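PDB 3GRA: transcriptional regulator, AraC family from Pseudomonas putida, which probably binds specific DNA sequences to regulate transcription, this chain being its DJ-1/PfpI-like part, of the class I glutaminase clan, rather than the AraC-type DNA-binding domain. Local coordinates for residues 62-66 against 67-71; 112-116 against 117-121; 149-153 against 154-158. All coordinates share one frame; numbering follows the deposited sequence.

Interaction 1 (62-66 against 67-71); sequences TELSA and AALKE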
loop_
_atom_site.group_PDB
_atom_site.type_symbol
_atom_site.label_atom_id
_atom_site.label_comp_id
_atom_site.label_asym_id
_atom_site.label_seq_id
_atom_site.Cartn_x
_atom_site.Cartn_y
_atom_site.Cartn_z
ATOM N N THR A 62 -8.672 -2.518 -12.654
ATOM C CA THR A 62 -9.313 -2.578 -13.957
ATOM C C THR A 62 -8.348 -3.275 -14.911
ATOM O O THR A 62 -7.133 -3.071 -14.837
ATOM C CB THR A 62 -9.598 -1.171 -14.518
ATOM O OG1 THR A 62 -10.491 -0.471 -13.650
ATOM C CG2 THR A 62 -10.218 -1.268 -15.909
ATOM N N GLU A 63 -8.881 -4.110 -15.793
ATOM C CA GLU A 63 -8.042 -4.783 -16.760
ATOM C C GLU A 63 -7.629 -3.705 -17.750
ATOM O O GLU A 63 -8.466 -2.986 -18.296
ATOM C CB GLU A 63 -8.811 -5.908 -17.459
ATOM C CG GLU A 63 -8.021 -6.607 -18.559
ATOM C CD GLU A 63 -8.231 -8.117 -18.577
ATOM O OE1 GLU A 63 -9.373 -8.566 -18.342
ATOM O OE2 GLU A 63 -7.256 -8.859 -18.833
ATOM N N LEU A 64 -6.329 -3.584 -17.969
ATOM C CA LEU A 64 -5.812 -2.567 -18.868
ATOM C C LEU A 64 -6.364 -2.696 -20.281
ATOM O O LEU A 64 -6.479 -3.791 -20.831
ATOM C CB LEU A 64 -4.282 -2.622 -18.883
ATOM C CG LEU A 64 -3.556 -1.428 -19.506
ATOM C CD1 LEU A 64 -2.210 -1.234 -18.818
ATOM C CD2 LEU A 64 -3.385 -1.643 -21.003
ATOM N N SER A 65 -6.730 -1.557 -20.847
ATOM C CA SER A 65 -7.261 -1.498 -22.194
ATOM C C SER A 65 -6.317 -0.596 -22.952
ATOM O O SER A 65 -6.129 0.566 -22.578
ATOM C CB SER A 65 -8.665 -0.894 -22.199
ATOM O OG SER A 65 -9.068 -0.597 -23.523
ATOM N N ALA A 66 -5.709 -1.133 -24.002
ATOM C CA ALA A 66 -4.767 -0.363 -24.801
ATOM C C ALA A 66 -5.371 0.985 -25.178
ATOM O O ALA A 66 -4.679 2.009 -25.183
ATOM C CB ALA A 66 -4.388 -1.141 -26.059
ATOM N N ALA A 67 -6.667 0.976 -25.475
ATOM C CA ALA A 67 -7.381 2.189 -25.865
ATOM C C ALA A 67 -7.555 3.186 -24.717
ATOM O O ALA A 67 -7.203 4.355 -24.849
ATOM C CB ALA A 67 -8.750 1.816 -26.457
ATOM N N ALA A 68 -8.090 2.713 -23.595
ATOM C CA ALA A 68 -8.329 3.551 -22.421
ATOM C C ALA A 68 -7.075 4.149 -21.752
ATOM O O ALA A 68 -7.124 4.583 -20.594
ATOM C CB ALA A 68 -9.134 2.767 -21.394
ATOM N N LEU A 69 -5.953 4.163 -22.462
ATOM C CA LEU A 69 -4.732 4.743 -21.919
ATOM C C LEU A 69 -4.589 6.108 -22.585
ATOM O O LEU A 69 -3.851 6.978 -22.127
ATOM C CB LEU A 69 -3.514 3.865 -22.249
ATOM C CG LEU A 69 -3.473 2.429 -21.699
ATOM C CD1 LEU A 69 -2.153 1.777 -22.066
ATOM C CD2 LEU A 69 -3.638 2.442 -20.196
ATOM N N LYS A 70 -5.343 6.273 -23.663
ATOM C CA LYS A 70 -5.360 7.479 -24.479
ATOM C C LYS A 70 -5.627 8.764 -23.704
ATOM O O LYS A 70 -5.082 9.814 -24.037
ATOM C CB LYS A 70 -6.408 7.318 -25.583
ATOM C CG LYS A 70 -6.272 8.283 -26.744
ATOM C CD LYS A 70 -7.247 7.930 -27.867
ATOM C CE LYS A 70 -7.088 8.866 -29.066
ATOM N NZ LYS A 70 -7.378 10.295 -28.732
ATOM N N GLU A 71 -6.457 8.688 -22.672
ATOM C CA GLU A 71 -6.781 9.868 -21.883
ATOM C C GLU A 71 -5.838 10.083 -20.698
ATOM O O GLU A 71 -6.134 10.867 -19.798
ATOM C CB GLU A 71 -8.227 9.771 -21.389
ATOM C CG GLU A 71 -9.263 9.650 -22.512
ATOM C CD GLU A 71 -9.031 10.651 -23.641
ATOM O OE1 GLU A 71 -8.953 11.870 -23.367
ATOM O OE2 GLU A 71 -8.926 10.219 -24.807
#
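Ala67 begins the turn that follows Ser65, and its methyl group lies 3.8 Å, CB to OG, from the hydroxyl of Ser65. The oxygen is carried to this side because Ser65 OG stands opposite the backbone N, with chi1 168°, and so leans over the start of the turn. Ala68 comes next. Its backbone N gives Ser65 OG a weak hydrogen bond of 3.5 Å, long but almost straight at 177°. The methyl of Ala68 also meets the methylene of Ser65, CB to CB, at 3.8 Å. The serine hydroxyl thus accepts, weakly, the N-H three residues further on. The turn belongs to the connection from edge strand 62-63 to the inner strand 74-78 of the DJ-1/PfpI-like domain. Leu69 is the buried member of the contact. Its CG lies 3.4 Å from Ser65 O, and its CB packs 3.7 Å from Ala66 O. The two leucine side chains cross at about a right angle, with Leu69 CD1 touching Leu64 CD2 at 3.8 Å. On the same flank, Leu69 CD2 comes within 3.9 Å of Leu64 CG. Both leucines rest on Leu44 of strand 39-45, and Leu69 also reaches Leu93 and Cys97 of helix 90-100. At Lys70 the backbone N bonds back to Ala67 O, while the side chain leads away toward His100.

Interaction 2 (112-116 against 117-121); sequences WFLGR and AGVLD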
loop_
_atom_site.group_PDB
_atom_site.type_symbol
_atom_site.label_atom_id
_atom_site.label_comp_id
_atom_site.label_asym_id
_atom_site.label_seq_id
_atom_site.Cartn_x
_atom_site.Cartn_y
_atom_site.Cartn_z
ATOM N N TRP A 112 12.998 -0.604 -14.505
ATOM C CA TRP A 112 13.631 -1.668 -15.295
ATOM C C TRP A 112 12.808 -1.864 -16.588
ATOM O O TRP A 112 13.363 -1.974 -17.681
ATOM C CB TRP A 112 13.667 -2.984 -14.510
ATOM C CG TRP A 112 14.414 -4.078 -15.228
ATOM C CD1 TRP A 112 15.769 -4.262 -15.269
ATOM C CD2 TRP A 112 13.845 -5.121 -16.031
ATOM N NE1 TRP A 112 16.075 -5.356 -16.048
ATOM C CE2 TRP A 112 14.912 -5.902 -16.525
ATOM C CE3 TRP A 112 12.534 -5.470 -16.381
ATOM C CZ2 TRP A 112 14.708 -7.017 -17.346
ATOM C CZ3 TRP A 112 12.333 -6.577 -17.197
ATOM C CH2 TRP A 112 13.417 -7.337 -17.670
ATOM N N PHE A 113 11.484 -1.864 -16.449
ATOM C CA PHE A 113 10.560 -2.058 -17.571
ATOM C C PHE A 113 10.579 -0.894 -18.545
ATOM O O PHE A 113 10.525 -1.080 -19.755
ATOM C CB PHE A 113 9.153 -2.287 -17.023
ATOM C CG PHE A 113 9.015 -3.578 -16.251
ATOM C CD1 PHE A 113 8.867 -4.793 -16.916
ATOM C CD2 PHE A 113 9.035 -3.581 -14.858
ATOM C CE1 PHE A 113 8.734 -5.982 -16.202
ATOM C CE2 PHE A 113 8.906 -4.770 -14.147
ATOM C CZ PHE A 113 8.752 -5.970 -14.821
ATOM N N LEU A 114 10.643 0.321 -18.018
ATOM C CA LEU A 114 10.722 1.501 -18.871
ATOM C C LEU A 114 12.067 1.424 -19.595
ATOM O O LEU A 114 12.200 1.864 -20.732
ATOM C CB LEU A 114 10.665 2.767 -18.021
ATOM C CG LEU A 114 9.288 3.237 -17.536
ATOM C CD1 LEU A 114 8.461 2.065 -17.032
ATOM C CD2 LEU A 114 9.484 4.291 -16.443
ATOM N N GLY A 115 13.060 0.855 -18.922
ATOM C CA GLY A 115 14.378 0.720 -19.517
ATOM C C GLY A 115 14.377 -0.222 -20.711
ATOM O O GLY A 115 14.854 0.129 -21.791
ATOM N N ARG A 116 13.826 -1.417 -20.510
ATOM C CA ARG A 116 13.751 -2.423 -21.562
ATOM C C ARG A 116 12.917 -1.928 -22.740
ATOM O O ARG A 116 13.182 -2.275 -23.894
ATOM C CB ARG A 116 13.138 -3.713 -21.012
ATOM C CG ARG A 116 13.154 -4.887 -21.990
ATOM C CD ARG A 116 12.421 -6.075 -21.392
ATOM N NE ARG A 116 11.011 -5.762 -21.198
ATOM C CZ ARG A 116 10.152 -6.503 -20.510
ATOM N NH1 ARG A 116 10.545 -7.624 -19.929
ATOM N NH2 ARG A 116 8.890 -6.112 -20.406
ATOM N N ALA A 117 11.902 -1.123 -22.443
ATOM C CA ALA A 117 11.031 -0.584 -23.482
ATOM C C ALA A 117 11.747 0.467 -24.341
ATOM O O ALA A 117 11.284 0.807 -25.428
ATOM C CB ALA A 117 9.784 0.026 -22.841
ATOM N N GLY A 118 12.871 0.974 -23.844
ATOM C CA GLY A 118 13.618 1.982 -24.573
ATOM C C GLY A 118 13.032 3.378 -24.437
ATOM O O GLY A 118 13.195 4.211 -25.329
ATOM N N VAL A 119 12.355 3.651 -23.328
ATOM C CA VAL A 119 11.756 4.963 -23.124
ATOM C C VAL A 119 12.552 5.811 -22.126
ATOM O O VAL A 119 12.144 6.913 -21.772
ATOM C CB VAL A 119 10.291 4.847 -22.621
ATOM C CG1 VAL A 119 9.460 4.067 -23.621
ATOM C CG2 VAL A 119 10.256 4.165 -21.249
ATOM N N LEU A 120 13.679 5.287 -21.660
ATOM C CA LEU A 120 14.530 6.016 -20.724
ATOM C C LEU A 120 15.866 6.337 -21.391
ATOM O O LEU A 120 16.866 6.606 -20.722
ATOM C CB LEU A 120 14.779 5.192 -19.452
ATOM C CG LEU A 120 13.627 5.013 -18.461
ATOM C CD1 LEU A 120 14.082 4.122 -17.318
ATOM C CD2 LEU A 120 13.170 6.366 -17.933
ATOM N N ASP A 121 15.873 6.300 -22.717
ATOM C CA ASP A 121 17.076 6.594 -23.472
ATOM C C ASP A 121 17.446 8.045 -23.305
ATOM O O ASP A 121 16.724 8.935 -23.753
ATOM C CB ASP A 121 16.871 6.286 -24.951
ATOM C CG ASP A 121 17.034 4.820 -25.261
ATOM O OD1 ASP A 121 17.187 4.022 -24.313
ATOM O OD2 ASP A 121 17.011 4.469 -26.460
HETATM O O HOH W 1 15.671 2.699 -22.443
#
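Leu114 and Val119 meet where helix 110-117 ends in a Schellman motif, a local and buried contact before strand 123-125 of the DJ-1/PfpI-like domain. Gly118 leaves the helix with positive phi, 79°. Two bonds then run back into the last turn. Val119 N reaches Leu114 O at 3.2 Å, nearly in line with the carbonyl bond. Gly118 N reaches Gly115 O at 3.0 Å from well above the carbonyl plane. One step earlier, Ala117 N still makes the regular helical bond to Phe113 O. The apolar side of the cap is Leu114. Val119 CG2 sits between its own backbone N and carbonyl carbon, and lies 3.5 Å from Leu114 CB. The two side chains meet at a slant. Leu120 CD1 comes to the same Leu114 CB at 3.7 Å. A water bridges the turn on its polar side. It donates to Gly115 O at 2.8 Å and to Asp121 OD1 at 2.7 Å, and accepts a weak bond from Leu120 N. Arg116 points away from the cap. Its NE forms a salt bridge with Asp91, a magnesium-binding residue, and its NH1 bonds to Lys86 O. Gly115 O therefore takes the Gly118 N-H and a water proton, with a further weak bond from Ser139, so this carbonyl at the helix end is well supplied with donors. The positive charge of Arg116 probably helps orient the Asp91 carboxylate.

Interaction 3 (149-153 against 154-158); sequences FTLDR and DRLSA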
loop_
_atom_site.group_PDB
_atom_site.type_symbol
_atom_site.label_atom_id
_atom_site.label_comp_id
_atom_site.label_asym_id
_atom_site.label_seq_id
_atom_site.Cartn_x
_atom_site.Cartn_y
_atom_site.Cartn_z
ATOM N N PHE A 149 14.523 8.786 -5.678
ATOM C CA PHE A 149 13.507 9.181 -6.663
ATOM C C PHE A 149 14.149 10.043 -7.734
ATOM O O PHE A 149 15.246 10.538 -7.545
ATOM C CB PHE A 149 12.318 9.923 -6.039
ATOM C CG PHE A 149 12.677 11.223 -5.379
ATOM C CD1 PHE A 149 12.198 12.437 -5.877
ATOM C CD2 PHE A 149 13.456 11.233 -4.238
ATOM C CE1 PHE A 149 12.486 13.643 -5.239
ATOM C CE2 PHE A 149 13.755 12.428 -3.580
ATOM C CZ PHE A 149 13.268 13.638 -4.081
ATOM N N THR A 150 13.460 10.201 -8.859
ATOM C CA THR A 150 13.974 10.958 -9.992
ATOM C C THR A 150 12.844 11.623 -10.776
ATOM O O THR A 150 11.896 10.963 -11.198
ATOM C CB THR A 150 14.758 10.028 -10.971
ATOM O OG1 THR A 150 15.924 9.512 -10.317
ATOM C CG2 THR A 150 15.176 10.808 -12.248
ATOM N N LEU A 151 12.969 12.929 -10.967
ATOM C CA LEU A 151 11.985 13.719 -11.687
ATOM C C LEU A 151 12.717 14.329 -12.861
ATOM O O LEU A 151 13.237 15.438 -12.777
ATOM C CB LEU A 151 11.443 14.821 -10.789
ATOM C CG LEU A 151 10.892 14.348 -9.440
ATOM C CD1 LEU A 151 10.971 15.489 -8.446
ATOM C CD2 LEU A 151 9.461 13.820 -9.606
ATOM N N ASP A 152 12.779 13.580 -13.952
ATOM C CA ASP A 152 13.468 14.039 -15.142
ATOM C C ASP A 152 12.482 14.209 -16.283
ATOM O O ASP A 152 12.161 13.257 -16.982
ATOM C CB ASP A 152 14.558 13.033 -15.514
ATOM C CG ASP A 152 15.335 13.444 -16.740
ATOM O OD1 ASP A 152 15.323 14.648 -17.078
ATOM O OD2 ASP A 152 15.968 12.564 -17.355
ATOM N N ARG A 153 11.983 15.431 -16.437
ATOM C CA ARG A 153 11.034 15.756 -17.495
ATOM C C ARG A 153 9.752 14.946 -17.382
ATOM O O ARG A 153 8.992 15.103 -16.422
ATOM C CB ARG A 153 11.696 15.534 -18.858
ATOM C CG ARG A 153 12.764 16.577 -19.141
ATOM C CD ARG A 153 13.663 16.186 -20.288
ATOM N NE ARG A 153 14.630 15.169 -19.885
ATOM C CZ ARG A 153 15.445 14.555 -20.730
ATOM N NH1 ARG A 153 15.402 14.866 -22.013
ATOM N NH2 ARG A 153 16.280 13.616 -20.296
ATOM N N ASP A 154 9.518 14.080 -18.362
ATOM C CA ASP A 154 8.323 13.243 -18.366
ATOM C C ASP A 154 8.654 11.772 -18.034
ATOM O O ASP A 154 8.010 10.847 -18.527
ATOM C CB ASP A 154 7.611 13.361 -19.720
ATOM C CG ASP A 154 8.521 13.062 -20.872
ATOM O OD1 ASP A 154 9.737 12.868 -20.638
ATOM O OD2 ASP A 154 8.030 13.016 -22.018
ATOM N N ARG A 155 9.668 11.584 -17.194
ATOM C CA ARG A 155 10.059 10.262 -16.732
ATOM C C ARG A 155 10.278 10.341 -15.216
ATOM O O ARG A 155 11.273 10.891 -14.721
ATOM C CB ARG A 155 11.313 9.770 -17.457
ATOM C CG ARG A 155 11.105 9.558 -18.966
ATOM C CD ARG A 155 10.113 8.426 -19.301
ATOM N NE ARG A 155 9.824 8.386 -20.740
ATOM C CZ ARG A 155 8.890 9.128 -21.347
ATOM N NH1 ARG A 155 8.130 9.961 -20.653
ATOM N NH2 ARG A 155 8.736 9.063 -22.659
ATOM N N LEU A 156 9.301 9.815 -14.492
ATOM C CA LEU A 156 9.300 9.806 -13.043
ATOM C C LEU A 156 9.539 8.388 -12.480
ATOM O O LEU A 156 8.866 7.421 -12.856
ATOM C CB LEU A 156 7.962 10.358 -12.539
ATOM C CG LEU A 156 7.667 11.848 -12.764
ATOM C CD1 LEU A 156 7.523 12.154 -14.261
ATOM C CD2 LEU A 156 6.384 12.213 -12.031
ATOM N N SER A 157 10.492 8.262 -11.569
ATOM C CA SER A 157 10.774 6.943 -11.030
ATOM C C SER A 157 11.232 6.972 -9.597
ATOM O O SER A 157 11.820 7.956 -9.144
ATOM C CB SER A 157 11.824 6.234 -11.892
ATOM O OG SER A 157 13.061 6.916 -11.844
ATOM N N ALA A 158 10.958 5.881 -8.886
ATOM C CA ALA A 158 11.340 5.768 -7.481
ATOM C C ALA A 158 11.847 4.354 -7.174
ATOM O O ALA A 158 11.359 3.362 -7.725
ATOM C CB ALA A 158 10.152 6.133 -6.580
#
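Ser157 OG lies between its backbone N and carbonyl carbon, chi1 64°, and this turns it toward Thr150 CB, 3.7 Å away across the hairpin. Thr150 OG1 is placed opposite its carbonyl carbon, on the same face of the sheet. Both hydroxyls bond to Ser126, Thr150 OG1 to its OG and Ser157 OG to its N. The backbones of these two residues form a hydrogen-bonded antiparallel pair, with Thr150 N to Ser157 O at 2.8 Å and Ser157 N to Thr150 O at 3.1 Å. Asp152 and Arg155 form the next such pair and close a type II' beta turn. On the other face, Leu151 CD2 packs 4.1 Å from Leu156 CG, and both leucines touch Leu167 of helix 161-176. At the turn, Arg153 grips Asp152 side-on. Its NE meets Asp152 OD1 at 2.9 Å from above the carboxylate plane, and its NH2 meets Asp152 OD2 at 3.1 Å on the syn side. Asp152 OD2 also accepts from Gly124 N. The two-nitrogen grip probably limits rotation of the carboxylate, and the nearby positive charge would favour its ionised form.

In the fold
Along the chain the three contacts follow in series, and none nests in or crosses another. Interaction 1 closes the turn after edge strand 62-63, on the way to strand 74-78. Interaction 2 comes next and ends helix 110-117 before strand 123-125. Interaction 3 closes the hairpin of strands 149-152 and 155-158, which forms the other edge of the seven-stranded sheet. Interactions 1 and 3 thus reach the same sheet from far apart, with centres about 22 Å from each other. Interactions 2 and 3 touch directly. Val119 O probably accepts a hydrogen bond from Arg155 NE, and Leu120 CD2 packs on Arg155 CB, tying the helix end to the hairpin.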